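Local coordinates for DNA repair protein rhp9/CRB2 (Schizosaccharomyces pombe, PDB 2FHD) that probably binds methylated histone H4 through its tandem tudor domains as part of the DNA damage response, at residues 24-29 against 44-49; 83-88 against 101-106; 69-74 against 123-128. All blocks are in the same frame, centred on the assembly; numbering follows the deposited sequence.

Interaction 1 of 3, residues 24-29 against 44-49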
ATOM      1  N   TYR A  24     -17.759  -3.162   9.970  1.00 23.90           N
ATOM      2  CA  TYR A  24     -16.718  -3.171  10.986  1.00 24.02           C
ATOM      3  C   TYR A  24     -16.190  -1.770  11.235  1.00 23.57           C
ATOM      4  O   TYR A  24     -16.325  -0.900  10.354  1.00 24.01           O
ATOM      5  CB  TYR A  24     -15.543  -4.060  10.563  1.00 24.00           C
ATOM      6  CG  TYR A  24     -15.827  -5.532  10.527  1.00 24.91           C
ATOM      7  CD1 TYR A  24     -15.728  -6.325  11.647  1.00 28.63           C
ATOM      8  CD2 TYR A  24     -16.172  -6.150   9.339  1.00 31.38           C
ATOM      9  CE1 TYR A  24     -16.019  -7.724  11.580  1.00 27.27           C
ATOM     10  CE2 TYR A  24     -16.421  -7.483   9.248  1.00 29.09           C
ATOM     11  CZ  TYR A  24     -16.357  -8.281  10.360  1.00 28.46           C
ATOM     12  OH  TYR A  24     -16.603  -9.668  10.187  1.00 30.95           O
ATOM     13  N   PRO A  25     -15.504  -1.564  12.381  1.00 23.58           N
ATOM     14  CA  PRO A  25     -14.769  -0.282  12.648  1.00 22.32           C
ATOM     15  C   PRO A  25     -13.676  -0.002  11.574  1.00 22.91           C
ATOM     16  O   PRO A  25     -12.923  -0.891  11.196  1.00 21.74           O
ATOM     17  CB  PRO A  25     -14.155  -0.517  14.052  1.00 21.46           C
ATOM     18  CG  PRO A  25     -15.070  -1.554  14.718  1.00 22.42           C
ATOM     19  CD  PRO A  25     -15.374  -2.504  13.527  1.00 23.09           C
ATOM     20  N   ALA A  26     -13.574   1.232  11.089  1.00 22.92           N
ATOM     21  CA  ALA A  26     -12.550   1.518  10.111  1.00 21.52           C
ATOM     22  C   ALA A  26     -12.274   3.001  10.305  1.00 22.67           C
ATOM     23  O   ALA A  26     -12.990   3.694  11.067  1.00 23.69           O
ATOM     24  CB  ALA A  26     -13.101   1.250   8.773  1.00 19.78           C
ATOM     25  N   THR A  27     -11.259   3.493   9.611  1.00 23.43           N
ATOM     26  CA  THR A  27     -10.974   4.909   9.460  1.00 24.43           C
ATOM     27  C   THR A  27     -11.305   5.378   8.029  1.00 24.29           C
ATOM     28  O   THR A  27     -10.907   4.752   7.030  1.00 23.74           O
ATOM     29  CB  THR A  27      -9.499   5.063   9.754  1.00 25.74           C
ATOM     30  OG1 THR A  27      -9.291   4.640  11.114  1.00 27.15           O
ATOM     31  CG2 THR A  27      -9.003   6.535   9.630  1.00 27.87           C
ATOM     32  N   LEU A  28     -12.109   6.432   7.922  1.00 24.82           N
ATOM     33  CA  LEU A  28     -12.307   7.144   6.655  1.00 24.28           C
ATOM     34  C   LEU A  28     -10.974   7.850   6.237  1.00 24.17           C
ATOM     35  O   LEU A  28     -10.478   8.750   6.937  1.00 23.00           O
ATOM     36  CB  LEU A  28     -13.454   8.170   6.770  1.00 25.19           C
ATOM     37  CG  LEU A  28     -13.842   9.007   5.526  1.00 25.87           C
ATOM     38  CD1 LEU A  28     -13.898   8.123   4.298  1.00 28.58           C
ATOM     39  CD2 LEU A  28     -15.129   9.864   5.685  1.00 26.52           C
ATOM     40  N   VAL A  29     -10.430   7.406   5.114  1.00 22.74           N
ATOM     41  CA  VAL A  29      -9.116   7.772   4.677  1.00 25.55           C
ATOM     42  C   VAL A  29      -9.192   8.967   3.676  1.00 26.82           C
ATOM     43  O   VAL A  29      -8.433   9.950   3.791  1.00 29.32           O
ATOM     44  CB  VAL A  29      -8.371   6.501   4.058  1.00 26.12           C
ATOM     45  CG1 VAL A  29      -7.094   6.930   3.393  1.00 30.94           C
ATOM     46  CG2 VAL A  29      -8.002   5.500   5.081  1.00 23.68           C
ATOM     47  N   VAL A  44     -11.639   3.623   2.851  1.00 21.75           N
ATOM     48  CA  VAL A  44     -11.759   3.308   4.251  1.00 22.59           C
ATOM     49  C   VAL A  44     -10.667   2.266   4.554  1.00 23.08           C
ATOM     50  O   VAL A  44     -10.282   1.483   3.700  1.00 21.96           O
ATOM     51  CB  VAL A  44     -13.228   2.826   4.390  1.00 22.28           C
ATOM     52  CG1 VAL A  44     -13.396   1.387   4.611  1.00 19.54           C
ATOM     53  CG2 VAL A  44     -14.220   3.870   4.972  1.00 18.49           C
ATOM     54  N   GLN A  45     -10.133   2.316   5.779  1.00 25.29           N
ATOM     55  CA  GLN A  45      -9.156   1.323   6.292  1.00 24.54           C
ATOM     56  C   GLN A  45      -9.681   0.520   7.532  1.00 25.03           C
ATOM     57  O   GLN A  45     -10.024   1.068   8.532  1.00 23.89           O
ATOM     58  CB  GLN A  45      -7.861   2.039   6.647  1.00 23.60           C
ATOM     59  CG  GLN A  45      -6.705   1.110   6.767  1.00 25.19           C
ATOM     60  CD  GLN A  45      -5.379   1.856   7.002  1.00 30.51           C
ATOM     61  OE1 GLN A  45      -5.311   2.911   7.652  1.00 30.93           O
ATOM     62  NE2 GLN A  45      -4.331   1.295   6.472  1.00 31.83           N
ATOM     63  N   PHE A  46      -9.715  -0.802   7.446  1.00 26.51           N
ATOM     64  CA  PHE A  46     -10.102  -1.633   8.574  1.00 26.44           C
ATOM     65  C   PHE A  46      -8.932  -1.721   9.577  1.00 28.05           C
ATOM     66  O   PHE A  46      -7.815  -1.241   9.303  1.00 28.55           O
ATOM     67  CB  PHE A  46     -10.578  -2.969   8.006  1.00 24.60           C
ATOM     68  CG  PHE A  46     -11.864  -2.826   7.259  1.00 25.48           C
ATOM     69  CD1 PHE A  46     -13.074  -2.600   7.969  1.00 21.32           C
ATOM     70  CD2 PHE A  46     -11.878  -2.770   5.848  1.00 27.65           C
ATOM     71  CE1 PHE A  46     -14.286  -2.441   7.281  1.00 23.31           C
ATOM     72  CE2 PHE A  46     -13.115  -2.593   5.126  1.00 26.81           C
ATOM     73  CZ  PHE A  46     -14.311  -2.443   5.849  1.00 26.18           C
ATOM     74  N   ASP A  47      -9.207  -2.273  10.729  1.00 28.04           N
ATOM     75  CA  ASP A  47      -8.274  -2.215  11.870  1.00 30.66           C
ATOM     76  C   ASP A  47      -7.101  -3.213  11.641  1.00 31.50           C
ATOM     77  O   ASP A  47      -6.053  -3.068  12.262  1.00 30.87           O
ATOM     78  CB  ASP A  47      -9.018  -2.420  13.230  1.00 28.64           C
ATOM     79  CG  ASP A  47      -9.909  -1.189  13.608  1.00 31.45           C
ATOM     80  OD1 ASP A  47      -9.750  -0.107  12.963  1.00 33.05           O
ATOM     81  OD2 ASP A  47     -10.769  -1.272  14.549  1.00 33.09           O
ATOM     82  N   ASP A  48      -7.261  -4.162  10.706  1.00 31.53           N
ATOM     83  CA  ASP A  48      -6.118  -4.974  10.261  1.00 32.94           C
ATOM     84  C   ASP A  48      -5.330  -4.290   9.120  1.00 34.24           C
ATOM     85  O   ASP A  48      -4.507  -4.932   8.493  1.00 36.49           O
ATOM     86  CB  ASP A  48      -6.536  -6.332   9.805  1.00 31.86           C
ATOM     87  CG  ASP A  48      -7.442  -6.276   8.580  1.00 38.24           C
ATOM     88  OD1 ASP A  48      -7.534  -5.241   7.873  1.00 38.90           O
ATOM     89  OD2 ASP A  48      -8.060  -7.308   8.269  1.00 43.47           O
ATOM     90  N   ALA A  49      -5.552  -2.997   8.893  1.00 33.66           N
ATOM     91  CA  ALA A  49      -4.982  -2.220   7.802  1.00 34.10           C
ATOM     92  C   ALA A  49      -5.446  -2.501   6.376  1.00 33.67           C
ATOM     93  O   ALA A  49      -5.027  -1.830   5.487  1.00 34.68           O
ATOM     94  CB  ALA A  49      -3.389  -2.021   7.914  1.00 33.78           C
TER
HETATM   95  O   HOH W   1     -12.010  -3.291  11.574  1.00 26.03           O

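Interaction 2 of 3, residues 83-88 against 101-106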
ATOM      1  N   VAL A  83     -25.805  -0.159  25.773  1.00 25.96           N
ATOM      2  CA  VAL A  83     -26.241   0.556  26.962  1.00 25.61           C
ATOM      3  C   VAL A  83     -25.584   1.923  26.974  1.00 24.71           C
ATOM      4  O   VAL A  83     -26.295   2.862  26.941  1.00 25.81           O
ATOM      5  CB  VAL A  83     -25.996  -0.268  28.309  1.00 26.72           C
ATOM      6  CG1 VAL A  83     -26.423   0.614  29.517  1.00 23.98           C
ATOM      7  CG2 VAL A  83     -26.788  -1.559  28.289  1.00 21.18           C
ATOM      8  N   LYS A  84     -24.261   2.034  26.937  1.00 25.05           N
ATOM      9  CA  LYS A  84     -23.554   3.326  27.026  1.00 25.70           C
ATOM     10  C   LYS A  84     -22.137   3.173  26.527  1.00 25.51           C
ATOM     11  O   LYS A  84     -21.530   2.141  26.707  1.00 28.37           O
ATOM     12  CB  LYS A  84     -23.546   3.837  28.490  1.00 25.63           C
ATOM     13  CG  LYS A  84     -22.799   5.186  28.738  1.00 29.41           C
ATOM     14  CD  LYS A  84     -23.181   5.946  30.040  1.00 31.98           C
ATOM     15  CE  LYS A  84     -24.355   6.966  29.789  1.00 41.59           C
ATOM     16  NZ  LYS A  84     -23.864   8.138  28.877  1.00 47.57           N
ATOM     17  N   THR A  85     -21.591   4.171  25.864  1.00 25.20           N
ATOM     18  CA  THR A  85     -20.172   4.157  25.495  1.00 26.11           C
ATOM     19  C   THR A  85     -19.490   5.210  26.411  1.00 27.28           C
ATOM     20  O   THR A  85     -20.146   6.202  26.848  1.00 27.63           O
ATOM     21  CB  THR A  85     -19.998   4.638  24.040  1.00 25.39           C
ATOM     22  OG1 THR A  85     -20.687   5.880  23.970  1.00 27.01           O
ATOM     23  CG2 THR A  85     -20.636   3.667  22.981  1.00 20.52           C
ATOM     24  N   PHE A  86     -18.209   4.990  26.716  1.00 26.59           N
ATOM     25  CA  PHE A  86     -17.472   5.896  27.516  1.00 26.40           C
ATOM     26  C   PHE A  86     -15.996   5.807  27.203  1.00 26.82           C
ATOM     27  O   PHE A  86     -15.574   4.873  26.538  1.00 26.28           O
ATOM     28  CB  PHE A  86     -17.807   5.671  29.024  1.00 26.11           C
ATOM     29  CG  PHE A  86     -17.342   4.355  29.584  1.00 27.09           C
ATOM     30  CD1 PHE A  86     -18.157   3.243  29.545  1.00 21.50           C
ATOM     31  CD2 PHE A  86     -16.086   4.233  30.197  1.00 27.28           C
ATOM     32  CE1 PHE A  86     -17.762   2.036  30.116  1.00 24.95           C
ATOM     33  CE2 PHE A  86     -15.676   3.012  30.784  1.00 26.86           C
ATOM     34  CZ  PHE A  86     -16.529   1.872  30.708  1.00 24.69           C
ATOM     35  N   ARG A  87     -15.221   6.807  27.654  1.00 29.10           N
ATOM     36  CA  ARG A  87     -13.772   6.753  27.618  1.00 32.00           C
ATOM     37  C   ARG A  87     -13.119   6.352  28.993  1.00 32.41           C
ATOM     38  O   ARG A  87     -13.256   7.038  30.015  1.00 31.71           O
ATOM     39  CB  ARG A  87     -13.219   8.083  27.052  1.00 32.31           C
ATOM     40  CG  ARG A  87     -11.741   8.008  26.676  1.00 34.78           C
ATOM     41  CD  ARG A  87     -11.163   9.367  26.296  1.00 37.33           C
ATOM     42  NE  ARG A  87     -10.440   9.087  25.063  1.00 50.66           N
ATOM     43  CZ  ARG A  87      -9.139   8.811  24.952  1.00 52.58           C
ATOM     44  NH1 ARG A  87      -8.307   8.878  26.012  1.00 51.35           N
ATOM     45  NH2 ARG A  87      -8.661   8.548  23.737  1.00 50.57           N
ATOM     46  N   SER A  88     -12.406   5.238  28.996  1.00 34.20           N
ATOM     47  CA  SER A  88     -11.902   4.665  30.228  1.00 36.70           C
ATOM     48  C   SER A  88     -10.642   5.353  30.711  1.00 40.22           C
ATOM     49  O   SER A  88     -10.156   5.067  31.789  1.00 41.50           O
ATOM     50  CB  SER A  88     -11.566   3.175  30.070  1.00 34.96           C
ATOM     51  OG  SER A  88     -10.363   3.043  29.324  1.00 32.75           O
ATOM     52  N   LEU A 101     -16.258   9.494  18.656  1.00 27.00           N
ATOM     53  CA  LEU A 101     -16.286  10.508  19.728  1.00 29.28           C
ATOM     54  C   LEU A 101     -15.115  10.275  20.709  1.00 28.63           C
ATOM     55  O   LEU A 101     -15.048  10.861  21.788  1.00 29.08           O
ATOM     56  CB  LEU A 101     -17.600  10.393  20.493  1.00 30.96           C
ATOM     57  CG  LEU A 101     -18.914  10.545  19.735  1.00 33.80           C
ATOM     58  CD1 LEU A 101     -19.925  10.042  20.705  1.00 34.09           C
ATOM     59  CD2 LEU A 101     -19.093  12.066  19.398  1.00 36.13           C
ATOM     60  N   ASN A 102     -14.188   9.411  20.323  1.00 27.87           N
ATOM     61  CA  ASN A 102     -13.027   9.145  21.156  1.00 27.99           C
ATOM     62  C   ASN A 102     -13.347   8.284  22.395  1.00 28.55           C
ATOM     63  O   ASN A 102     -12.560   8.257  23.325  1.00 29.22           O
ATOM     64  CB  ASN A 102     -12.374  10.444  21.579  1.00 28.65           C
ATOM     65  CG  ASN A 102     -10.877  10.360  21.562  1.00 29.28           C
ATOM     66  OD1 ASN A 102     -10.290   9.406  21.035  1.00 29.70           O
ATOM     67  ND2 ASN A 102     -10.244  11.365  22.114  1.00 30.33           N
ATOM     68  N   ASN A 103     -14.492   7.579  22.392  1.00 27.71           N
ATOM     69  CA  ASN A 103     -14.710   6.509  23.309  1.00 28.89           C
ATOM     70  C   ASN A 103     -13.946   5.274  22.945  1.00 28.60           C
ATOM     71  O   ASN A 103     -13.635   4.969  21.820  1.00 29.72           O
ATOM     72  CB  ASN A 103     -16.212   6.125  23.511  1.00 28.33           C
ATOM     73  CG  ASN A 103     -17.065   7.320  23.848  1.00 30.55           C
ATOM     74  OD1 ASN A 103     -16.797   8.008  24.838  1.00 29.02           O
ATOM     75  ND2 ASN A 103     -18.078   7.612  22.995  1.00 27.15           N
ATOM     76  N   ASP A 104     -13.875   4.469  23.949  1.00 29.27           N
ATOM     77  CA  ASP A 104     -12.978   3.398  24.121  1.00 28.15           C
ATOM     78  C   ASP A 104     -13.687   2.101  24.490  1.00 26.15           C
ATOM     79  O   ASP A 104     -13.211   1.006  24.196  1.00 24.83           O
ATOM     80  CB  ASP A 104     -12.382   3.873  25.477  1.00 32.58           C
ATOM     81  CG  ASP A 104     -11.234   3.266  25.702  1.00 32.96           C
ATOM     82  OD1 ASP A 104     -10.797   2.823  24.590  1.00 41.92           O
ATOM     83  OD2 ASP A 104     -10.870   3.140  26.838  1.00 34.23           O
HETATM   84  N   MSE A 105     -14.752   2.247  25.295  1.00 25.06           N
HETATM   85  CA  MSE A 105     -15.435   1.114  25.955  1.00 26.87           C
HETATM   86  C   MSE A 105     -16.906   1.189  25.620  1.00 26.37           C
HETATM   87  O   MSE A 105     -17.488   2.257  25.475  1.00 25.09           O
HETATM   88  CB  MSE A 105     -15.301   1.145  27.503  1.00 28.16           C
HETATM   89  CG  MSE A 105     -13.839   1.043  27.997  1.00 33.93           C
HETATM   90 SE   MSE A 105     -13.230  -0.797  27.719  1.00 53.22          SE
HETATM   91  CE  MSE A 105     -11.331  -0.541  26.804  1.00 39.70           C
ATOM     92  N   VAL A 106     -17.525   0.030  25.537  1.00 25.77           N
ATOM     93  CA  VAL A 106     -18.965   0.031  25.455  1.00 24.43           C
ATOM     94  C   VAL A 106     -19.582  -1.005  26.409  1.00 24.30           C
ATOM     95  O   VAL A 106     -19.081  -2.124  26.536  1.00 26.93           O
ATOM     96  CB  VAL A 106     -19.422  -0.166  23.968  1.00 22.97           C
ATOM     97  CG1 VAL A 106     -18.929  -1.463  23.447  1.00 17.21           C
ATOM     98  CG2 VAL A 106     -20.957  -0.013  23.845  1.00 18.98           C
TER

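Interaction 3 of 3, residues 69-74 against 123-128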
ATOM      1  N   VAL A  69     -28.611  -2.406  18.244  1.00 24.17           N
ATOM      2  CA  VAL A  69     -28.336  -3.831  18.280  1.00 23.54           C
ATOM      3  C   VAL A  69     -27.001  -4.084  17.542  1.00 25.75           C
ATOM      4  O   VAL A  69     -26.873  -3.820  16.318  1.00 26.46           O
ATOM      5  CB  VAL A  69     -29.562  -4.618  17.635  1.00 24.29           C
ATOM      6  CG1 VAL A  69     -29.277  -6.069  17.366  1.00 23.30           C
ATOM      7  CG2 VAL A  69     -30.788  -4.521  18.528  1.00 21.58           C
ATOM      8  N   VAL A  70     -26.034  -4.674  18.258  1.00 25.08           N
ATOM      9  CA  VAL A  70     -24.728  -4.922  17.743  1.00 25.59           C
ATOM     10  C   VAL A  70     -24.207  -6.289  18.171  1.00 26.57           C
ATOM     11  O   VAL A  70     -24.790  -6.947  19.026  1.00 29.16           O
ATOM     12  CB  VAL A  70     -23.768  -3.833  18.247  1.00 25.22           C
ATOM     13  CG1 VAL A  70     -24.278  -2.465  17.851  1.00 24.33           C
ATOM     14  CG2 VAL A  70     -23.600  -3.927  19.802  1.00 25.36           C
ATOM     15  N   GLN A  71     -23.089  -6.718  17.607  1.00 26.52           N
ATOM     16  CA  GLN A  71     -22.368  -7.870  18.158  1.00 25.73           C
ATOM     17  C   GLN A  71     -21.015  -7.447  18.616  1.00 25.78           C
ATOM     18  O   GLN A  71     -20.610  -6.280  18.408  1.00 24.37           O
ATOM     19  CB  GLN A  71     -22.305  -8.949  17.121  1.00 25.76           C
ATOM     20  CG  GLN A  71     -23.687  -9.438  16.960  1.00 30.07           C
ATOM     21  CD  GLN A  71     -23.997 -10.028  15.646  1.00 35.56           C
ATOM     22  OE1 GLN A  71     -23.954 -11.217  15.530  1.00 37.13           O
ATOM     23  NE2 GLN A  71     -24.371  -9.216  14.656  1.00 35.98           N
ATOM     24  N   SER A  72     -20.333  -8.350  19.313  1.00 26.45           N
ATOM     25  CA  SER A  72     -18.950  -8.101  19.730  1.00 26.71           C
ATOM     26  C   SER A  72     -18.207  -9.406  19.495  1.00 28.06           C
ATOM     27  O   SER A  72     -18.725 -10.499  19.686  1.00 27.55           O
ATOM     28  CB  SER A  72     -18.862  -7.633  21.193  1.00 27.73           C
ATOM     29  OG  SER A  72     -17.609  -7.900  21.770  1.00 24.49           O
ATOM     30  N   THR A  73     -17.048  -9.233  18.923  1.00 26.91           N
ATOM     31  CA  THR A  73     -15.995 -10.215  18.769  1.00 29.96           C
ATOM     32  C   THR A  73     -15.603 -11.134  20.020  1.00 29.69           C
ATOM     33  O   THR A  73     -15.134 -12.218  19.836  1.00 31.50           O
ATOM     34  CB  THR A  73     -14.815  -9.335  18.194  1.00 29.77           C
ATOM     35  OG1 THR A  73     -14.639  -9.582  16.792  1.00 33.78           O
ATOM     36  CG2 THR A  73     -13.630  -9.404  18.935  1.00 26.93           C
ATOM     37  N   ARG A  74     -15.835 -10.694  21.237  1.00 28.66           N
ATOM     38  CA  ARG A  74     -15.598 -11.421  22.426  1.00 30.74           C
ATOM     39  C   ARG A  74     -16.802 -12.156  23.000  1.00 32.74           C
ATOM     40  O   ARG A  74     -16.644 -12.895  23.995  1.00 33.19           O
ATOM     41  CB  ARG A  74     -15.169 -10.429  23.478  1.00 31.46           C
ATOM     42  CG  ARG A  74     -13.807  -9.804  23.039  1.00 34.93           C
ATOM     43  CD  ARG A  74     -13.205  -9.106  24.172  1.00 35.26           C
ATOM     44  NE  ARG A  74     -11.875  -8.610  23.838  1.00 34.53           N
ATOM     45  CZ  ARG A  74     -11.135  -7.951  24.738  1.00 37.20           C
ATOM     46  NH1 ARG A  74     -11.615  -7.794  26.019  1.00 27.25           N
ATOM     47  NH2 ARG A  74      -9.908  -7.536  24.390  1.00 33.93           N
ATOM     48  N   TYR A 123     -19.026  -5.227  15.932  1.00 26.74           N
ATOM     49  CA  TYR A 123     -19.313  -5.382  14.506  1.00 25.07           C
ATOM     50  C   TYR A 123     -20.802  -5.469  14.376  1.00 24.83           C
ATOM     51  O   TYR A 123     -21.492  -5.699  15.376  1.00 25.06           O
ATOM     52  CB  TYR A 123     -18.601  -6.571  13.885  1.00 25.65           C
ATOM     53  CG  TYR A 123     -19.036  -7.953  14.389  1.00 25.96           C
ATOM     54  CD1 TYR A 123     -19.862  -8.769  13.625  1.00 21.36           C
ATOM     55  CD2 TYR A 123     -18.603  -8.438  15.642  1.00 23.72           C
ATOM     56  CE1 TYR A 123     -20.258 -10.054  14.074  1.00 21.65           C
ATOM     57  CE2 TYR A 123     -18.992  -9.713  16.105  1.00 24.90           C
ATOM     58  CZ  TYR A 123     -19.805 -10.517  15.301  1.00 25.81           C
ATOM     59  OH  TYR A 123     -20.165 -11.783  15.764  1.00 31.16           O
ATOM     60  N   VAL A 124     -21.319  -5.190  13.178  1.00 24.17           N
ATOM     61  CA  VAL A 124     -22.746  -4.932  13.031  1.00 22.22           C
ATOM     62  C   VAL A 124     -23.327  -5.594  11.803  1.00 23.05           C
ATOM     63  O   VAL A 124     -22.752  -5.517  10.707  1.00 22.45           O
ATOM     64  CB  VAL A 124     -23.099  -3.404  13.066  1.00 22.24           C
ATOM     65  CG1 VAL A 124     -24.606  -3.233  13.372  1.00 20.95           C
ATOM     66  CG2 VAL A 124     -22.323  -2.698  14.145  1.00 17.98           C
ATOM     67  N   ALA A 125     -24.458  -6.272  11.993  1.00 23.15           N
ATOM     68  CA  ALA A 125     -25.129  -6.850  10.893  1.00 24.54           C
ATOM     69  C   ALA A 125     -25.723  -5.739  10.034  1.00 24.61           C
ATOM     70  O   ALA A 125     -26.343  -4.799  10.550  1.00 25.37           O
ATOM     71  CB  ALA A 125     -26.191  -7.781  11.364  1.00 24.86           C
ATOM     72  N   PRO A 126     -25.566  -5.864   8.716  1.00 24.67           N
ATOM     73  CA  PRO A 126     -26.286  -4.923   7.856  1.00 25.26           C
ATOM     74  C   PRO A 126     -27.799  -4.739   8.200  1.00 26.11           C
ATOM     75  O   PRO A 126     -28.294  -3.606   8.072  1.00 27.23           O
ATOM     76  CB  PRO A 126     -26.088  -5.541   6.429  1.00 24.30           C
ATOM     77  CG  PRO A 126     -24.791  -6.298   6.540  1.00 23.79           C
ATOM     78  CD  PRO A 126     -24.795  -6.876   7.936  1.00 24.80           C
ATOM     79  N   VAL A 127     -28.553  -5.804   8.583  1.00 26.48           N
ATOM     80  CA  VAL A 127     -29.984  -5.570   8.947  1.00 25.82           C
ATOM     81  C   VAL A 127     -30.134  -4.699  10.175  1.00 25.76           C
ATOM     82  O   VAL A 127     -31.103  -4.002  10.360  1.00 26.15           O
ATOM     83  CB  VAL A 127     -30.878  -6.866   9.176  1.00 26.18           C
ATOM     84  CG1 VAL A 127     -31.273  -7.521   7.898  1.00 22.84           C
ATOM     85  CG2 VAL A 127     -30.297  -7.825  10.166  1.00 24.38           C
ATOM     86  N   ASN A 128     -29.140  -4.723  11.041  1.00 26.79           N
ATOM     87  CA  ASN A 128     -29.184  -3.873  12.209  1.00 26.13           C
ATOM     88  C   ASN A 128     -28.782  -2.464  11.903  1.00 27.34           C
ATOM     89  O   ASN A 128     -29.346  -1.549  12.442  1.00 27.58           O
ATOM     90  CB  ASN A 128     -28.349  -4.506  13.272  1.00 25.41           C
ATOM     91  CG  ASN A 128     -29.040  -5.719  13.831  1.00 26.56           C
ATOM     92  OD1 ASN A 128     -30.180  -5.614  14.329  1.00 27.03           O
ATOM     93  ND2 ASN A 128     -28.435  -6.867  13.689  1.00 21.90           N
TER
HETATM   94  O   HOH W   2     -30.211  -1.472  15.595  1.00 30.70           O

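Interaction 1 of 3, residues 24-29 against 44-49
Phe-46 turns the CD1 corner of its ring to Ala-26, whose CB lies 3.9 Å from that CD1, and Tyr-24 CB and Pro-25 O meet the same corner. Beside it Val-44 sets CG1 4.2 Å from Ala-26 CB; a single methyl suits this place between a branched valine and a ring. Thr-27 and Gln-45 form the hydrogen-bonded antiparallel pair, with Thr-27 N donating to Gln-45 O at 2.9 Å and Gln-45 N to Thr-27 O at 2.8 Å. Farther along, Val-29 CG2 leans on Gln-45 CB at 3.8 Å. Toward Pro-25 a water, in plane at the edge of the Phe-46 ring, donates to Pro-25 O and accepts from Asp-47 N. The carboxylate of Asp-47 lies beside Pro-25, its OD2 3.5 Å from Pro-25 CB. Its OD1 makes a salt bridge to Arg-11, which also bonds Thr-27 OG1. An alanine here would probably leave Arg-11 without its carboxylate mate and open a gap beside the proline ring. The hairpin of strands 23-32 and 41-46 runs through the five-stranded antiparallel sheet of the first tudor domain, between strands 11-15 and 51-55, and Val-12 of the former packs on Ala-26 and Val-44.

Interaction 2 of 3, residues 83-88 against 101-106
Phe-86 receives Met-105, a selenomethionine, on one face of its ring. Met-105 CB stands 3.7 Å from the centroid of the Phe-86 ring, 18° off the normal and displaced toward the rim at CZ, a CH-pi contact. A chi1 of 67° sets Phe-86 CG between the backbone N and the carbonyl carbon, and the far end of the ring comes nearer the partner segment than its CB does. The guanidinium of Arg-87 is met at its edge instead: NE donates to Asn-102 O at 2.9 Å, with the acceptor slightly out of the guanidinium plane, and a weak bond joins NH2 to Asn-102 OD1. The guanidinium and the Asn-102 amide are turned 52° against each other. A third flat group, the amide of Asn-103, lays OD1 3.3 Å from Phe-86 C.

The contact joins the end of strand 80-86 to the start of strand 105-110, neighbours in the antiparallel sheet of the second tudor domain. Asp-104 and Met-105 both face Phe-86, a classic beta bulge. Phe-86 O accepts from Asp-104 N at 3.1 Å and from Met-105 N at 3.0 Å, so two donors grip one carbonyl, while Phe-86 N donates to Met-105 O. On the opposite face of the sheet from the ring, Thr-85 CG2 rests 3.8 Å from Val-106 CG2; beta-branched residues suit such an extended pair.

Beyond the strand end Ser-88 OG donates to Asp-104 OD2, a bond modelled so short that its exact length is doubtful. Arg-87 NH1 also bonds the backbone carbonyls of Thr-89 and Glu-91, tying the chain beyond the strand to the Asn-102 loop. These several oxygen acceptors would favour the cationic guanidinium and hold it in place, and Asp-104, 6.2 Å from NH2 to OD1, is likely to add a mild attraction without a salt bridge.

Interaction 3 of 3, residues 69-74 against 123-128
Tyr-123 lays one face of its ring over the CB of Gln-71, which stands 3.7 Å from the ring centroid and is offset toward the rim near CZ and CE2. The two side chains cross obliquely. A chi1 of 66° sets Tyr-123 CG between its backbone N and carbonyl carbon; from there the ring lies over Gln-71 CB. The closest approach to the ring uses the aliphatic start of the glutamine chain, leaving the polar amide to lie farther out. The ring is also met at its edge: Thr-73 N lies in plane there, 3.5 Å from Tyr-123 CE2. Tyr-123 OH bonds Gly-76 O, which fixes the far end of the ring, and Phe-22 and the tyrosine pack with their rings edge-to-face.

The same two residues form a hydrogen-bonded antiparallel pair. Gln-71 N donates to Tyr-123 O at 2.9 Å, nearly in line with the carbonyl, whereas Tyr-123 N reaches Gln-71 O at 3.1 Å from well above the carbonyl plane. This pairs short strand 122-123 with strand 69-72 at the margin of the sheet of the second tudor domain. Bringing the last strand back beside the first is the closing step of an SH3-like barrel, to whose clan tudor domains belong.

Next along the strand Val-70 CG1 lies 4.2 Å from Val-124 CG2, branched apolar chains that suit a buried position; Val-70 also packs on Leu-108 of strand 105-110. Farther on the chain turns into helix 126-129, with Ala-125 at the N-cap position. There Asn-128 points its CB at strand 69-72, 3.5 Å from Val-69 O. A water accepts from Val-69 N and donates to Asn-128 O, joining strand to helix where the beta pairing has ended.

In the fold
Interactions 1 and 3 are mostly buried, whereas interaction 2 lies nearer the surface. Each tudor domain has its own five-stranded antiparallel sheet: interaction 1 joins two inner strands of the first, and interactions 2 and 3 belong to the second, where strands 69-72 and 80-86 are neighbours. Chemistry follows place. Between 24-29 and 44-49 backbone bonds and apolar groups dominate; the 83-88 with 101-106 contact, where the strands give way to loops, relies more on polar side chains; and 69-74 with 123-128 combines a short strand pair with a tyrosine ring packed on a glutamine CB. One point where interactions 1 and 3 touch is Tyr-24 CE1, 3.6 Å from Tyr-123 CB.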